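Local coordinates for protein hydratase ChsH1 (Mycobacterium tuberculosis, PDB 4W78) that catalyses, in complex with ChsH2, the hydration of a steroid enoyl-CoA during degradation of the cholesterol side chain, at residues A[57-71]-A[107-121]. Numbering follows the deposited sequence.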
loop_
_atom_site.group_PDB
_atom_site.type_symbol
_atom_site.label_atom_id
_atom_site.label_comp_id
_atom_site.label_asym_id
_atom_site.label_seq_id
_atom_site.Cartn_x
_atom_site.Cartn_y
_atom_site.Cartn_z
ATOM N N HIS A 57 17.571 -18.384 12.667
ATOM C CA HIS A 57 17.834 -17.559 11.493
ATOM C C HIS A 57 18.999 -16.603 11.769
ATOM O O HIS A 57 19.251 -16.261 12.921
ATOM C CB HIS A 57 16.579 -16.781 11.112
ATOM C CG HIS A 57 15.393 -17.654 10.843
ATOM N ND1 HIS A 57 15.263 -18.390 9.684
ATOM C CD2 HIS A 57 14.285 -17.910 11.579
ATOM C CE1 HIS A 57 14.117 -19.050 9.712
ATOM N NE2 HIS A 57 13.504 -18.776 10.850
ATOM N N PRO A 58 19.708 -16.165 10.709
ATOM C CA PRO A 58 20.892 -15.312 10.904
ATOM C C PRO A 58 20.528 -13.917 11.400
ATOM O O PRO A 58 21.402 -13.172 11.849
ATOM C CB PRO A 58 21.497 -15.222 9.496
ATOM C CG PRO A 58 20.908 -16.366 8.744
ATOM C CD PRO A 58 19.535 -16.537 9.296
ATOM N N GLY A 59 19.246 -13.585 11.321
ATOM C CA GLY A 59 18.724 -12.287 11.719
ATOM C C GLY A 59 17.282 -12.270 11.272
ATOM O O GLY A 59 16.755 -13.323 10.908
ATOM N N ILE A 60 16.642 -11.101 11.297
ATOM C CA ILE A 60 15.259 -10.981 10.839
ATOM C C ILE A 60 15.121 -11.618 9.463
ATOM O O ILE A 60 15.990 -11.449 8.611
ATOM C CB ILE A 60 14.814 -9.500 10.762
ATOM C CG1 ILE A 60 14.522 -8.966 12.170
ATOM C CG2 ILE A 60 13.576 -9.341 9.877
ATOM C CD1 ILE A 60 14.397 -7.446 12.235
ATOM N N VAL A 61 14.048 -12.376 9.258
ATOM C CA VAL A 61 13.792 -12.969 7.956
ATOM C C VAL A 61 12.472 -12.454 7.388
ATOM O O VAL A 61 11.601 -11.986 8.128
ATOM C CB VAL A 61 13.759 -14.515 8.023
ATOM C CG1 VAL A 61 15.165 -15.075 8.177
ATOM C CG2 VAL A 61 12.859 -14.992 9.165
ATOM N N ALA A 62 12.330 -12.520 6.067
ATOM C CA ALA A 62 11.066 -12.179 5.433
ATOM C C ALA A 62 10.055 -13.317 5.588
ATOM O O ALA A 62 10.418 -14.482 5.543
ATOM C CB ALA A 62 11.299 -11.890 3.940
ATOM N N PRO A 63 8.769 -12.981 5.723
ATOM C CA PRO A 63 7.755 -14.045 5.666
ATOM C C PRO A 63 7.841 -14.789 4.334
ATOM O O PRO A 63 7.920 -14.152 3.289
ATOM C CB PRO A 63 6.427 -13.279 5.750
ATOM C CG PRO A 63 6.773 -11.942 6.342
ATOM C CD PRO A 63 8.188 -11.641 5.929
ATOM N N PRO A 64 7.836 -16.132 4.360
ATOM C CA PRO A 64 7.944 -16.880 3.100
ATOM C C PRO A 64 6.858 -16.481 2.107
ATOM O O PRO A 64 7.135 -16.343 0.907
ATOM C CB PRO A 64 7.762 -18.329 3.545
ATOM C CG PRO A 64 8.342 -18.333 4.940
ATOM C CD PRO A 64 7.948 -17.010 5.542
ATOM N N ALA A 65 5.649 -16.255 2.618
ATOM C CA ALA A 65 4.499 -15.912 1.779
ATOM C C ALA A 65 4.608 -14.541 1.108
ATOM O O ALA A 65 3.751 -14.187 0.311
ATOM C CB ALA A 65 3.204 -15.996 2.587
ATOM N N MET A 66 5.641 -13.767 1.448
ATOM C CA MET A 66 5.924 -12.527 0.711
ATOM C C MET A 66 6.687 -12.711 -0.600
ATOM O O MET A 66 6.930 -11.722 -1.302
ATOM C CB MET A 66 6.697 -11.521 1.585
ATOM C CG MET A 66 5.839 -10.824 2.623
ATOM S SD MET A 66 6.700 -9.415 3.360
ATOM C CE MET A 66 6.527 -8.181 2.069
ATOM N N ILE A 67 7.047 -13.941 -0.975
ATOM C CA ILE A 67 7.926 -14.122 -2.141
ATOM C C ILE A 67 7.392 -13.443 -3.406
ATOM O O ILE A 67 8.134 -12.745 -4.087
ATOM C CB ILE A 67 8.313 -15.598 -2.407
ATOM C CG1 ILE A 67 9.390 -15.685 -3.500
ATOM C CG2 ILE A 67 7.094 -16.443 -2.799
ATOM C CD1 ILE A 67 10.729 -15.127 -3.062
ATOM N N GLN A 68 6.097 -13.580 -3.669
ATOM C CA GLN A 68 5.521 -12.999 -4.873
ATOM C C GLN A 68 5.400 -11.480 -4.770
ATOM O O GLN A 68 5.350 -10.783 -5.786
ATOM C CB GLN A 68 4.157 -13.642 -5.129
ATOM C CG GLN A 68 3.555 -13.393 -6.484
ATOM C CD GLN A 68 2.340 -14.287 -6.733
ATOM O OE1 GLN A 68 2.131 -15.270 -6.044
ATOM N NE2 GLN A 68 1.532 -13.923 -7.710
ATOM N N VAL A 69 5.350 -10.950 -3.545
ATOM C CA VAL A 69 5.235 -9.508 -3.358
ATOM C C VAL A 69 6.443 -8.766 -3.930
ATOM O O VAL A 69 6.299 -7.720 -4.567
ATOM C CB VAL A 69 5.062 -9.166 -1.855
ATOM C CG1 VAL A 69 4.943 -7.680 -1.645
ATOM C CG2 VAL A 69 3.828 -9.881 -1.319
ATOM N N TRP A 70 7.631 -9.331 -3.731
ATOM C CA TRP A 70 8.839 -8.619 -4.131
ATOM C C TRP A 70 8.851 -8.327 -5.614
ATOM O O TRP A 70 9.340 -7.265 -6.038
ATOM C CB TRP A 70 10.093 -9.412 -3.736
ATOM C CG TRP A 70 10.106 -9.750 -2.282
ATOM C CD1 TRP A 70 10.074 -10.998 -1.738
ATOM C CD2 TRP A 70 10.095 -8.830 -1.180
ATOM N NE1 TRP A 70 10.056 -10.917 -0.363
ATOM C CE2 TRP A 70 10.076 -9.600 0.001
ATOM C CE3 TRP A 70 10.111 -7.433 -1.078
ATOM C CZ2 TRP A 70 10.055 -9.022 1.265
ATOM C CZ3 TRP A 70 10.088 -6.858 0.181
ATOM C CH2 TRP A 70 10.068 -7.657 1.337
ATOM N N THR A 71 8.290 -9.247 -6.403
ATOM C CA THR A 71 8.387 -9.127 -7.855
ATOM C C THR A 71 7.103 -8.651 -8.540
ATOM O O THR A 71 7.013 -8.649 -9.764
ATOM C CB THR A 71 8.874 -10.439 -8.507
ATOM O OG1 THR A 71 8.137 -11.534 -7.967
ATOM C CG2 THR A 71 10.351 -10.680 -8.195
ATOM N N GLN A 107 2.984 -22.802 -3.686
ATOM C CA GLN A 107 4.297 -22.188 -3.517
ATOM C C GLN A 107 5.198 -23.071 -2.658
ATOM O O GLN A 107 4.757 -23.615 -1.638
ATOM C CB GLN A 107 4.165 -20.802 -2.865
ATOM C CG GLN A 107 3.388 -19.797 -3.726
ATOM C CD GLN A 107 3.528 -18.356 -3.250
ATOM O OE1 GLN A 107 3.849 -18.095 -2.096
ATOM N NE2 GLN A 107 3.289 -17.404 -4.162
ATOM N N THR A 108 6.453 -23.210 -3.076
ATOM C CA THR A 108 7.456 -23.949 -2.308
ATOM C C THR A 108 8.582 -22.983 -1.940
ATOM O O THR A 108 9.055 -22.206 -2.782
ATOM C CB THR A 108 8.021 -25.120 -3.129
ATOM O OG1 THR A 108 6.970 -26.058 -3.409
ATOM C CG2 THR A 108 9.159 -25.821 -2.391
ATOM N N TYR A 109 8.980 -22.989 -0.673
ATOM C CA TYR A 109 10.016 -22.072 -0.194
ATOM C C TYR A 109 11.266 -22.869 0.171
ATOM O O TYR A 109 11.260 -23.666 1.110
ATOM C CB TYR A 109 9.507 -21.276 1.016
ATOM C CG TYR A 109 8.098 -20.759 0.821
ATOM C CD1 TYR A 109 7.833 -19.707 -0.057
ATOM C CD2 TYR A 109 7.029 -21.335 1.494
ATOM C CE1 TYR A 109 6.536 -19.252 -0.258
ATOM C CE2 TYR A 109 5.737 -20.891 1.302
ATOM C CZ TYR A 109 5.499 -19.840 0.427
ATOM O OH TYR A 109 4.212 -19.409 0.249
ATOM N N HIS A 110 12.344 -22.669 -0.581
ATOM C CA HIS A 110 13.540 -23.474 -0.333
ATOM C C HIS A 110 14.277 -23.044 0.932
ATOM O O HIS A 110 14.857 -23.878 1.634
ATOM C CB HIS A 110 14.471 -23.456 -1.539
ATOM C CG HIS A 110 13.826 -23.945 -2.798
ATOM N ND1 HIS A 110 13.178 -25.159 -2.877
ATOM C CD2 HIS A 110 13.726 -23.383 -4.026
ATOM C CE1 HIS A 110 12.703 -25.322 -4.100
ATOM N NE2 HIS A 110 13.024 -24.260 -4.818
ATOM N N ARG A 111 14.258 -21.743 1.203
ATOM C CA ARG A 111 14.795 -21.178 2.436
ATOM C C ARG A 111 14.134 -19.835 2.692
ATOM O O ARG A 111 13.412 -19.310 1.832
ATOM C CB ARG A 111 16.319 -20.994 2.355
ATOM C CG ARG A 111 16.800 -19.981 1.312
ATOM C CD ARG A 111 18.245 -19.606 1.607
ATOM N NE ARG A 111 18.849 -18.765 0.578
ATOM C CZ ARG A 111 18.859 -17.436 0.601
ATOM N NH1 ARG A 111 18.268 -16.769 1.585
ATOM N NH2 ARG A 111 19.454 -16.772 -0.383
ATOM N N TYR A 112 14.386 -19.281 3.875
ATOM C CA TYR A 112 13.916 -17.954 4.238
ATOM C C TYR A 112 14.880 -16.904 3.685
ATOM O O TYR A 112 16.100 -17.128 3.628
ATOM C CB TYR A 112 13.816 -17.829 5.772
ATOM C CG TYR A 112 12.574 -18.469 6.364
ATOM C CD1 TYR A 112 12.331 -19.837 6.224
ATOM C CD2 TYR A 112 11.654 -17.713 7.067
ATOM C CE1 TYR A 112 11.186 -20.421 6.758
ATOM C CE2 TYR A 112 10.521 -18.282 7.621
ATOM C CZ TYR A 112 10.285 -19.633 7.455
ATOM O OH TYR A 112 9.146 -20.187 7.993
ATOM N N LEU A 113 14.334 -15.767 3.267
ATOM C CA LEU A 113 15.148 -14.666 2.742
ATOM C C LEU A 113 15.464 -13.609 3.793
ATOM O O LEU A 113 14.690 -13.381 4.729
ATOM C CB LEU A 113 14.435 -14.003 1.567
ATOM C CG LEU A 113 13.996 -14.959 0.465
ATOM C CD1 LEU A 113 13.278 -14.158 -0.609
ATOM C CD2 LEU A 113 15.195 -15.728 -0.105
ATOM N N LEU A 114 16.599 -12.942 3.617
ATOM C CA LEU A 114 17.033 -11.886 4.523
ATOM C C LEU A 114 16.891 -10.507 3.883
ATOM O O LEU A 114 17.102 -10.359 2.680
ATOM C CB LEU A 114 18.504 -12.102 4.884
ATOM C CG LEU A 114 18.853 -13.441 5.530
ATOM C CD1 LEU A 114 20.366 -13.662 5.480
ATOM C CD2 LEU A 114 18.369 -13.442 6.975
ATOM N N PRO A 115 16.522 -9.487 4.677
ATOM C CA PRO A 115 16.594 -8.116 4.170
ATOM C C PRO A 115 17.936 -7.837 3.485
ATOM O O PRO A 115 18.988 -8.244 3.994
ATOM C CB PRO A 115 16.432 -7.271 5.434
ATOM C CG PRO A 115 15.535 -8.118 6.306
ATOM C CD PRO A 115 15.967 -9.546 6.045
ATOM N N GLY A 116 17.877 -7.191 2.325
ATOM C CA GLY A 116 19.060 -6.890 1.537
ATOM C C GLY A 116 19.231 -7.823 0.353
ATOM O O GLY A 116 19.875 -7.467 -0.637
ATOM N N GLU A 117 18.641 -9.015 0.430
ATOM C CA GLU A 117 18.722 -9.948 -0.686
ATOM C C GLU A 117 17.832 -9.502 -1.832
ATOM O O GLU A 117 16.712 -9.052 -1.605
ATOM C CB GLU A 117 18.374 -11.364 -0.251
ATOM C CG GLU A 117 19.363 -11.911 0.765
ATOM C CD GLU A 117 19.283 -13.411 0.907
ATOM O OE1 GLU A 117 18.281 -13.911 1.463
ATOM O OE2 GLU A 117 20.232 -14.087 0.455
ATOM N N GLN A 118 18.359 -9.608 -3.045
ATOM C CA GLN A 118 17.679 -9.185 -4.268
ATOM C C GLN A 118 17.133 -10.398 -5.023
ATOM O O GLN A 118 17.897 -11.237 -5.496
ATOM C CB GLN A 118 18.670 -8.435 -5.166
ATOM C CG GLN A 118 18.177 -8.159 -6.580
ATOM C CD GLN A 118 17.102 -7.085 -6.617
ATOM O OE1 GLN A 118 17.346 -5.934 -6.235
ATOM N NE2 GLN A 118 15.910 -7.450 -7.082
ATOM N N VAL A 119 15.814 -10.480 -5.144
ATOM C CA VAL A 119 15.165 -11.610 -5.814
ATOM C C VAL A 119 14.901 -11.320 -7.288
ATOM O O VAL A 119 14.690 -10.165 -7.677
ATOM C CB VAL A 119 13.830 -11.953 -5.097
ATOM C CG1 VAL A 119 13.069 -13.039 -5.810
ATOM C CG2 VAL A 119 14.103 -12.362 -3.646
ATOM N N SER A 120 14.986 -12.357 -8.124
ATOM C CA SER A 120 14.540 -12.255 -9.514
ATOM C C SER A 120 13.477 -13.315 -9.788
ATOM O O SER A 120 13.380 -14.293 -9.063
ATOM C CB SER A 120 15.706 -12.449 -10.476
ATOM O OG SER A 120 16.173 -13.784 -10.405
ATOM N N ILE A 121 12.685 -13.114 -10.836
ATOM C CA ILE A 121 11.615 -14.051 -11.176
ATOM C C ILE A 121 11.721 -14.485 -12.633
ATOM O O ILE A 121 12.047 -13.677 -13.507
ATOM C CB ILE A 121 10.221 -13.419 -10.911
ATOM C CG1 ILE A 121 9.087 -14.424 -11.160
ATOM C CG2 ILE A 121 10.030 -12.139 -11.746
ATOM C CD1 ILE A 121 7.699 -13.867 -10.803
HETATM O O HOH W 1 11.536 -15.769 3.289
HETATM O O HOH W 2 3.988 -15.182 -2.134
#
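With CG anti to the carbonyl carbon in both tyrosines (chi1 -79° in Y112), the two rings are carried onto P64, which meets each over a face. P64 CB lies 3.7 Å from the centroid of the Y109 ring and only 11° off its normal, a well-centred CH-pi contact; P64 CG sits off-centre over Y112, 3.4 Å from CZ. The opposite face of Y112 receives H57 CE1, the two rings oblique, so Y112 is held between proline and imidazole while its hydroxyl bonds to I73 N of the ChsH2 chain. In this hot-dog fold, the loop and short helical turns of 57-71 pack against the end of strand 99-109, the start of strand 119-134 and the connection between them, at the interface with ChsH2, where Q107 and T108 continue the sheet into a strand of that chain. One direct backbone bond ties the segments, A62 N to L113 O (2.8 Å, 170° at the hydrogen), and water 1 bridges A62 O and L113 N. I67, its CG1 anti to the backbone N, sends CD1 to L113 CD1 at 3.7 Å, whereas CG2 reaches the edge of Y109. That ring's hydroxyl donates in the carbonyl plane to Q107 OE1, which also accepts from water 2.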